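Local coordinates for protein uracil-DNA glycosylase (Nitratifractor salsuginis, PDB 5X3G) that is a uracil-DNA glycosylase family protein with an alpha/beta fold built round a four-stranded parallel sheet, at residues Glu16-Trp27 and Arg56-Arg67; Phe101-Asn111 and Thr135-Leu143. All coordinates share one frame; numbering follows the deposited sequence.

Interaction 1 of 2, residues Glu16-Trp27 and Arg56-Arg67; sequences ELLRLNGVDEEW and RDRLLAAFSTLR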
# COMPACT_ATOMS: atom_id res chain seq x y z
N GLU A 16 -2.53 -19.71 11.42
CA GLU A 16 -1.09 -19.86 11.23
C GLU A 16 -0.55 -18.81 10.27
O GLU A 16 0.50 -18.22 10.53
CB GLU A 16 -0.77 -21.26 10.71
CG GLU A 16 0.72 -21.49 10.50
CD GLU A 16 1.04 -22.77 9.76
OE1 GLU A 16 2.19 -23.24 9.86
OE2 GLU A 16 0.14 -23.32 9.09
N LEU A 17 -1.24 -18.58 9.15
CA LEU A 17 -0.78 -17.59 8.18
C LEU A 17 -0.70 -16.20 8.81
O LEU A 17 0.24 -15.45 8.54
CB LEU A 17 -1.71 -17.58 6.97
CG LEU A 17 -1.42 -16.52 5.90
CD1 LEU A 17 -0.09 -16.77 5.21
CD2 LEU A 17 -2.56 -16.45 4.90
N LEU A 18 -1.68 -15.86 9.64
CA LEU A 18 -1.65 -14.57 10.33
C LEU A 18 -0.45 -14.49 11.27
O LEU A 18 0.24 -13.47 11.31
CB LEU A 18 -2.95 -14.35 11.10
CG LEU A 18 -4.02 -13.50 10.40
CD1 LEU A 18 -4.71 -14.29 9.29
CD2 LEU A 18 -5.03 -13.01 11.43
N ARG A 19 -0.19 -15.56 12.02
CA ARG A 19 0.95 -15.53 12.94
C ARG A 19 2.27 -15.44 12.19
O ARG A 19 3.19 -14.74 12.62
CB ARG A 19 0.93 -16.76 13.84
CG ARG A 19 -0.08 -16.70 14.97
CD ARG A 19 0.17 -17.81 15.97
NE ARG A 19 0.37 -19.10 15.30
CZ ARG A 19 -0.60 -19.98 15.07
NH1 ARG A 19 -1.84 -19.71 15.45
NH2 ARG A 19 -0.32 -21.12 14.46
N LEU A 20 2.39 -16.15 11.06
CA LEU A 20 3.61 -16.12 10.27
C LEU A 20 3.88 -14.73 9.72
O LEU A 20 5.04 -14.29 9.65
CB LEU A 20 3.52 -17.13 9.13
CG LEU A 20 4.73 -17.23 8.20
CD1 LEU A 20 5.96 -17.69 8.97
CD2 LEU A 20 4.45 -18.15 7.02
N ASN A 21 2.83 -14.01 9.33
CA ASN A 21 2.95 -12.64 8.87
C ASN A 21 3.09 -11.64 10.01
O ASN A 21 3.29 -10.45 9.75
CB ASN A 21 1.74 -12.27 8.01
CG ASN A 21 1.78 -12.90 6.63
OD1 ASN A 21 2.15 -12.25 5.65
ND2 ASN A 21 1.43 -14.18 6.55
N GLY A 22 2.99 -12.09 11.26
CA GLY A 22 3.10 -11.18 12.39
C GLY A 22 1.87 -10.32 12.62
O GLY A 22 2.00 -9.19 13.10
N VAL A 23 0.69 -10.82 12.28
CA VAL A 23 -0.55 -10.08 12.44
C VAL A 23 -1.11 -10.37 13.82
O VAL A 23 -1.05 -11.51 14.30
CB VAL A 23 -1.55 -10.45 11.33
CG1 VAL A 23 -2.77 -9.54 11.39
CG2 VAL A 23 -0.89 -10.38 9.96
N ASP A 24 -1.64 -9.34 14.48
CA ASP A 24 -2.21 -9.52 15.81
C ASP A 24 -3.55 -10.24 15.73
O ASP A 24 -4.26 -10.17 14.72
CB ASP A 24 -2.39 -8.16 16.49
CG ASP A 24 -2.82 -8.29 17.93
OD1 ASP A 24 -1.94 -8.40 18.81
OD2 ASP A 24 -4.04 -8.28 18.18
N GLU A 25 -3.90 -10.95 16.81
CA GLU A 25 -5.14 -11.73 16.80
C GLU A 25 -6.38 -10.83 16.74
O GLU A 25 -7.45 -11.29 16.34
CB GLU A 25 -5.24 -12.65 18.01
CG GLU A 25 -4.74 -12.08 19.32
CD GLU A 25 -4.64 -13.15 20.40
OE1 GLU A 25 -4.45 -12.78 21.58
OE2 GLU A 25 -4.77 -14.34 20.07
N GLU A 26 -6.24 -9.56 17.14
CA GLU A 26 -7.35 -8.61 16.99
C GLU A 26 -7.85 -8.54 15.55
O GLU A 26 -9.00 -8.13 15.33
CB GLU A 26 -6.95 -7.20 17.42
CG GLU A 26 -6.76 -6.99 18.90
CD GLU A 26 -6.53 -5.53 19.23
OE1 GLU A 26 -6.64 -4.69 18.30
OE2 GLU A 26 -6.24 -5.21 20.40
N TRP A 27 -7.02 -8.90 14.58
CA TRP A 27 -7.41 -8.85 13.18
C TRP A 27 -8.30 -10.01 12.77
O TRP A 27 -8.88 -9.96 11.68
CB TRP A 27 -6.17 -8.81 12.29
CG TRP A 27 -5.66 -7.43 12.09
CD1 TRP A 27 -4.54 -6.88 12.64
CD2 TRP A 27 -6.27 -6.41 11.31
NE1 TRP A 27 -4.41 -5.57 12.23
CE2 TRP A 27 -5.46 -5.26 11.41
CE3 TRP A 27 -7.42 -6.35 10.52
CZ2 TRP A 27 -5.77 -4.07 10.76
CZ3 TRP A 27 -7.73 -5.17 9.87
CH2 TRP A 27 -6.90 -4.05 9.99
N ARG A 56 4.90 -16.18 1.29
CA ARG A 56 3.74 -16.43 2.15
C ARG A 56 3.82 -15.65 3.45
O ARG A 56 2.80 -15.16 3.95
CB ARG A 56 3.63 -17.93 2.42
CG ARG A 56 2.60 -18.31 3.46
CD ARG A 56 2.17 -19.76 3.31
NE ARG A 56 1.49 -20.24 4.51
CZ ARG A 56 2.12 -20.76 5.56
NH1 ARG A 56 3.44 -20.87 5.56
NH2 ARG A 56 1.42 -21.17 6.61
N ASP A 57 5.02 -15.50 4.02
CA ASP A 57 5.17 -14.78 5.28
C ASP A 57 5.04 -13.27 5.13
O ASP A 57 5.23 -12.55 6.12
CB ASP A 57 6.51 -15.12 5.92
CG ASP A 57 7.69 -14.64 5.11
OD1 ASP A 57 7.50 -14.32 3.91
OD2 ASP A 57 8.81 -14.57 5.66
N ARG A 58 4.73 -12.77 3.93
CA ARG A 58 4.56 -11.34 3.69
C ARG A 58 3.22 -10.98 3.08
O ARG A 58 2.95 -9.79 2.87
CB ARG A 58 5.67 -10.82 2.77
CG ARG A 58 6.81 -10.12 3.48
CD ARG A 58 8.13 -10.65 2.98
NE ARG A 58 9.25 -9.85 3.45
CZ ARG A 58 10.50 -10.30 3.56
NH1 ARG A 58 10.77 -11.56 3.24
NH2 ARG A 58 11.46 -9.50 3.99
N LEU A 59 2.37 -11.97 2.78
CA LEU A 59 1.10 -11.70 2.10
C LEU A 59 0.28 -10.66 2.83
O LEU A 59 -0.43 -9.86 2.20
CB LEU A 59 0.31 -13.00 1.94
CG LEU A 59 0.85 -14.02 0.94
CD1 LEU A 59 0.10 -15.34 1.04
CD2 LEU A 59 0.78 -13.46 -0.48
N LEU A 60 0.36 -10.63 4.16
CA LEU A 60 -0.45 -9.77 5.01
C LEU A 60 0.40 -8.74 5.76
O LEU A 60 0.01 -8.29 6.84
CB LEU A 60 -1.25 -10.60 5.99
CG LEU A 60 -2.13 -11.70 5.41
CD1 LEU A 60 -2.54 -12.68 6.50
CD2 LEU A 60 -3.36 -11.11 4.74
N ALA A 61 1.55 -8.37 5.19
CA ALA A 61 2.45 -7.45 5.88
C ALA A 61 1.79 -6.10 6.17
O ALA A 61 2.18 -5.41 7.12
CB ALA A 61 3.72 -7.24 5.06
N ALA A 62 0.79 -5.72 5.37
CA ALA A 62 0.08 -4.47 5.61
C ALA A 62 -0.71 -4.49 6.92
O ALA A 62 -1.05 -3.42 7.44
CB ALA A 62 -0.86 -4.18 4.45
N PHE A 63 -0.99 -5.67 7.47
CA PHE A 63 -1.72 -5.82 8.72
C PHE A 63 -0.81 -6.11 9.91
O PHE A 63 -1.32 -6.33 11.02
CB PHE A 63 -2.77 -6.94 8.60
CG PHE A 63 -3.73 -6.76 7.45
CD1 PHE A 63 -4.99 -6.21 7.66
CD2 PHE A 63 -3.39 -7.17 6.17
CE1 PHE A 63 -5.88 -6.06 6.61
CE2 PHE A 63 -4.28 -7.01 5.12
CZ PHE A 63 -5.52 -6.46 5.34
N SER A 64 0.50 -6.11 9.72
CA SER A 64 1.43 -6.61 10.73
C SER A 64 1.77 -5.59 11.80
O SER A 64 2.47 -5.94 12.76
CB SER A 64 2.71 -7.11 10.07
OG SER A 64 3.37 -6.06 9.38
N THR A 65 1.31 -4.35 11.68
CA THR A 65 1.58 -3.34 12.69
C THR A 65 0.29 -2.67 13.13
O THR A 65 -0.02 -2.63 14.33
CB THR A 65 2.57 -2.30 12.17
OG1 THR A 65 3.74 -2.95 11.67
CG2 THR A 65 2.97 -1.35 13.29
N LEU A 66 -0.47 -2.14 12.17
CA LEU A 66 -1.75 -1.53 12.48
C LEU A 66 -2.70 -2.55 13.10
O LEU A 66 -2.74 -3.71 12.70
CB LEU A 66 -2.38 -0.95 11.21
CG LEU A 66 -1.79 0.31 10.58
CD1 LEU A 66 -2.43 0.57 9.23
CD2 LEU A 66 -1.98 1.50 11.50
N ARG A 67 -3.46 -2.10 14.07
CA ARG A 67 -4.62 -2.77 14.61
C ARG A 67 -5.88 -2.17 13.99
O ARG A 67 -5.85 -1.02 13.55
CB ARG A 67 -4.66 -2.65 16.14
CG ARG A 67 -3.34 -3.01 16.78
CD ARG A 67 -3.04 -4.49 16.62
NE ARG A 67 -2.73 -5.15 17.89
CZ ARG A 67 -1.50 -5.33 18.35
NH1 ARG A 67 -0.46 -4.92 17.63
NH2 ARG A 67 -1.29 -5.94 19.51
O HOH W 1 4.29 -9.68 7.44
O HOH W 2 -1.12 -6.65 13.64
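Asn21 OD1 accepts from Leu60 N at 2.8 Å, a nearly straight bond (171°) whose donor lies above the carbonyl plane. The Asn21 amide lies against the backbone of residues 56-60, where a type I turn runs from Arg58 to Ala61. Its ND2 spends both hydrogens, on Arg56 O and, more closely, on Leu17 O of its own helix. These three bonds fix the amide's rotation. At the other end Trp27 NE1 gives a short bond of 2.5 Å to Leu66 O, which lies in the indole plane. Phe63 turns its edge, led by CD1, to one indole face in a T-shaped pair with planes at 86°. Phe63 CB also stands over the five-membered ring as a CH-pi contact. Between these ends, Val23 CG1 packs on Phe63 CB and CG2 on Leu60 CB, while Leu60 CD1 meets Leu17 and Leu18. Helix 11-20 ends in a Schellman motif with Gly22 at positive phi, and the chain then leads on to Val23. Charges flank the contact. Asp24 OD1 lies over a face of the Arg67 guanidinium, 2.6 Å from NH2, and Asp24 OD2 accepts from Glu26 N, an Asx turn. Arg56, extended with CG anti to its N (chi1 171°), brings NH2 to 3.5 Å from Glu16 OE2 in a salt bridge, and Leu20 CD2 covers a guanidinium face. One water bridges Asn21 O to Asp57 O; another links Asp24 N to Phe63 O. Farther out, Leu31 of helix 28-35 and Leu165 of strand 164-168 pack on Phe63.

Interaction 2 of 2, residues Phe101-Asn111 and Thr135-Leu143; sequences FSPRGLSREVN and TSQEAIAAL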
# COMPACT_ATOMS: atom_id res chain seq x y z
N PHE A 101 17.59 9.05 -0.58
CA PHE A 101 18.38 10.12 -1.15
C PHE A 101 19.78 9.63 -1.52
O PHE A 101 20.23 8.56 -1.10
CB PHE A 101 18.48 11.31 -0.18
CG PHE A 101 17.15 11.93 0.15
CD1 PHE A 101 16.53 12.79 -0.74
CD2 PHE A 101 16.51 11.64 1.34
CE1 PHE A 101 15.31 13.36 -0.45
CE2 PHE A 101 15.28 12.21 1.64
CZ PHE A 101 14.68 13.07 0.75
N SER A 102 20.45 10.45 -2.32
CA SER A 102 21.84 10.25 -2.70
C SER A 102 22.53 11.60 -2.63
O SER A 102 21.85 12.63 -2.48
CB SER A 102 21.93 9.64 -4.10
OG SER A 102 21.78 10.64 -5.10
N PRO A 103 23.87 11.67 -2.72
CA PRO A 103 24.52 12.98 -2.83
C PRO A 103 24.03 13.78 -4.02
O PRO A 103 24.17 15.01 -4.04
CB PRO A 103 26.00 12.62 -2.98
CG PRO A 103 26.13 11.32 -2.26
CD PRO A 103 24.85 10.58 -2.56
N ARG A 104 23.42 13.11 -4.99
CA ARG A 104 23.08 13.75 -6.26
C ARG A 104 21.63 14.21 -6.28
O ARG A 104 21.23 14.96 -7.18
CB ARG A 104 23.36 12.75 -7.38
CG ARG A 104 24.81 12.30 -7.41
CD ARG A 104 24.94 10.79 -7.56
NE ARG A 104 24.38 10.28 -8.81
CZ ARG A 104 23.47 9.32 -8.88
NH1 ARG A 104 23.02 8.91 -10.06
NH2 ARG A 104 23.00 8.76 -7.77
N GLY A 105 20.84 13.78 -5.30
CA GLY A 105 19.42 14.10 -5.25
C GLY A 105 18.65 12.93 -4.68
O GLY A 105 18.91 12.50 -3.55
N LEU A 106 17.71 12.39 -5.45
CA LEU A 106 17.06 11.14 -5.09
C LEU A 106 17.92 9.96 -5.53
O LEU A 106 18.67 10.05 -6.50
CB LEU A 106 15.67 11.05 -5.72
CG LEU A 106 14.67 12.15 -5.35
CD1 LEU A 106 13.50 12.15 -6.33
CD2 LEU A 106 14.18 11.98 -3.92
N SER A 107 17.79 8.85 -4.80
CA SER A 107 18.57 7.67 -5.12
C SER A 107 18.15 7.10 -6.48
O SER A 107 17.12 7.47 -7.05
CB SER A 107 18.41 6.61 -4.03
OG SER A 107 17.12 6.04 -4.07
N ARG A 108 18.97 6.17 -6.98
CA ARG A 108 18.67 5.56 -8.27
C ARG A 108 17.39 4.74 -8.22
O ARG A 108 16.59 4.77 -9.15
CB ARG A 108 19.85 4.69 -8.72
N GLU A 109 17.18 4.01 -7.12
CA GLU A 109 16.00 3.16 -7.02
C GLU A 109 14.73 3.98 -6.87
O GLU A 109 13.67 3.57 -7.34
CB GLU A 109 16.15 2.18 -5.86
CG GLU A 109 17.07 1.00 -6.17
CD GLU A 109 16.68 0.26 -7.43
OE1 GLU A 109 17.59 -0.14 -8.20
OE2 GLU A 109 15.46 0.06 -7.67
N VAL A 110 14.80 5.14 -6.21
CA VAL A 110 13.65 6.03 -6.16
C VAL A 110 13.33 6.56 -7.55
O VAL A 110 12.17 6.57 -7.99
CB VAL A 110 13.89 7.18 -5.17
CG1 VAL A 110 12.81 8.24 -5.30
CG2 VAL A 110 13.93 6.66 -3.75
N ASN A 111 14.36 7.00 -8.28
CA ASN A 111 14.15 7.56 -9.61
C ASN A 111 13.58 6.52 -10.56
O ASN A 111 12.76 6.85 -11.42
CB ASN A 111 15.46 8.12 -10.16
CG ASN A 111 15.74 9.53 -9.69
OD1 ASN A 111 16.89 9.99 -9.70
ND2 ASN A 111 14.70 10.24 -9.27
N THR A 135 11.47 20.91 -8.74
CA THR A 135 11.68 19.65 -8.04
C THR A 135 12.84 18.87 -8.65
O THR A 135 12.82 17.64 -8.68
CB THR A 135 10.41 18.81 -8.03
OG1 THR A 135 10.02 18.50 -9.37
CG2 THR A 135 9.27 19.58 -7.35
N SER A 136 13.84 19.58 -9.15
CA SER A 136 14.97 18.97 -9.83
C SER A 136 15.88 18.25 -8.84
O SER A 136 15.83 18.48 -7.63
CB SER A 136 15.77 20.02 -10.60
OG SER A 136 16.17 21.07 -9.73
N GLN A 137 16.73 17.37 -9.38
CA GLN A 137 17.73 16.69 -8.55
C GLN A 137 18.69 17.68 -7.89
O GLN A 137 19.22 17.39 -6.82
CB GLN A 137 18.51 15.69 -9.40
CG GLN A 137 17.73 14.46 -9.83
CD GLN A 137 17.75 13.37 -8.77
OE1 GLN A 137 17.02 13.44 -7.78
NE2 GLN A 137 18.58 12.36 -8.98
N GLU A 138 18.93 18.83 -8.53
CA GLU A 138 19.82 19.83 -7.94
C GLU A 138 19.17 20.49 -6.73
O GLU A 138 19.79 20.60 -5.66
CB GLU A 138 20.19 20.88 -8.99
N ALA A 139 17.92 20.93 -6.88
CA ALA A 139 17.19 21.49 -5.74
C ALA A 139 17.09 20.47 -4.61
O ALA A 139 17.24 20.83 -3.44
CB ALA A 139 15.80 21.94 -6.19
N ILE A 140 16.84 19.20 -4.95
CA ILE A 140 16.71 18.18 -3.92
C ILE A 140 18.04 17.95 -3.21
O ILE A 140 18.09 17.81 -1.98
CB ILE A 140 16.15 16.88 -4.53
CG1 ILE A 140 14.68 17.07 -4.92
CG2 ILE A 140 16.31 15.71 -3.56
CD1 ILE A 140 14.04 15.84 -5.52
N ALA A 141 19.14 17.91 -3.97
CA ALA A 141 20.45 17.75 -3.36
C ALA A 141 20.77 18.91 -2.43
O ALA A 141 21.39 18.73 -1.37
CB ALA A 141 21.52 17.60 -4.44
N ALA A 142 20.36 20.12 -2.81
CA ALA A 142 20.59 21.29 -1.96
C ALA A 142 19.79 21.26 -0.67
O ALA A 142 20.06 22.07 0.22
CB ALA A 142 20.27 22.57 -2.74
N LEU A 143 18.82 20.35 -0.53
CA LEU A 143 17.99 20.32 0.67
C LEU A 143 18.76 19.84 1.89
O LEU A 143 19.54 18.89 1.83
CB LEU A 143 16.76 19.43 0.46
CG LEU A 143 15.42 20.14 0.24
CD1 LEU A 143 15.09 20.95 1.48
CD2 LEU A 143 15.45 21.03 -0.96
O HOH W 3 20.44 9.68 -8.60
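This is a side-chain-to-backbone docking of a short helix on a beta hairpin, at the periphery of the fold. Gln137, in the first turn of helix 137-141, reaches the second hairpin strand. Its OE1 accepts from Leu106 N at 2.6 Å and 173°, a short and nearly straight bond. Its NE2 turns to Leu106 O in a weak bond of 3.4 Å, so the amide engages both polar backbone atoms of one residue. A bend at chi2 (-85°) folds the chain back so that the amide lies against this strand. A water donates to Leu106 O and accepts a weak bond from Gln137 NE2. Beside this polar grip Ile140 supplies the apolar part. Its CD1 rests on Leu106 CG at 3.7 Å, and its CG2 meets the edge of the Phe101 ring at CE1, 4.0 Å away. Ala141 CB lies near Pro103 O and Arg104 O. Gly105 passes closest to the helix, with its CA 4.2 Å from that of Ala141. Lys121 of helix 114-126 also touches Leu106. Serines cap both helices: Ser107 OG accepts from Val110 N, and Ser136 OG accepts a weak bond from Ala139 N. Strands 101-102 and 105-106 form a tight beta hairpin, closed by a type I turn from Ser102 to Gly105, and Ser102 OG accepts from Arg104 N in an ST turn.

How the interactions relate
The two interactions lie on opposite sides of the chain's centre, with their own centres about 34 Å apart and nearest atoms about 16 Å apart. Both segments of interaction 1 precede both segments of interaction 2 along the chain. No helix or strand is common to both. Interaction 1 joins the end of helix 11-20 to the loop before strand 73-77, a strand inside the four-stranded parallel sheet, and reaches strand 164-168 through Phe63. Interaction 2 is more peripheral and joins the hairpin 101-106 to helix 137-141. Strand 73-77 falls between them in sequence. The two contacts do not touch, and each packs its own pair of segments on a different side of this alpha/beta protein.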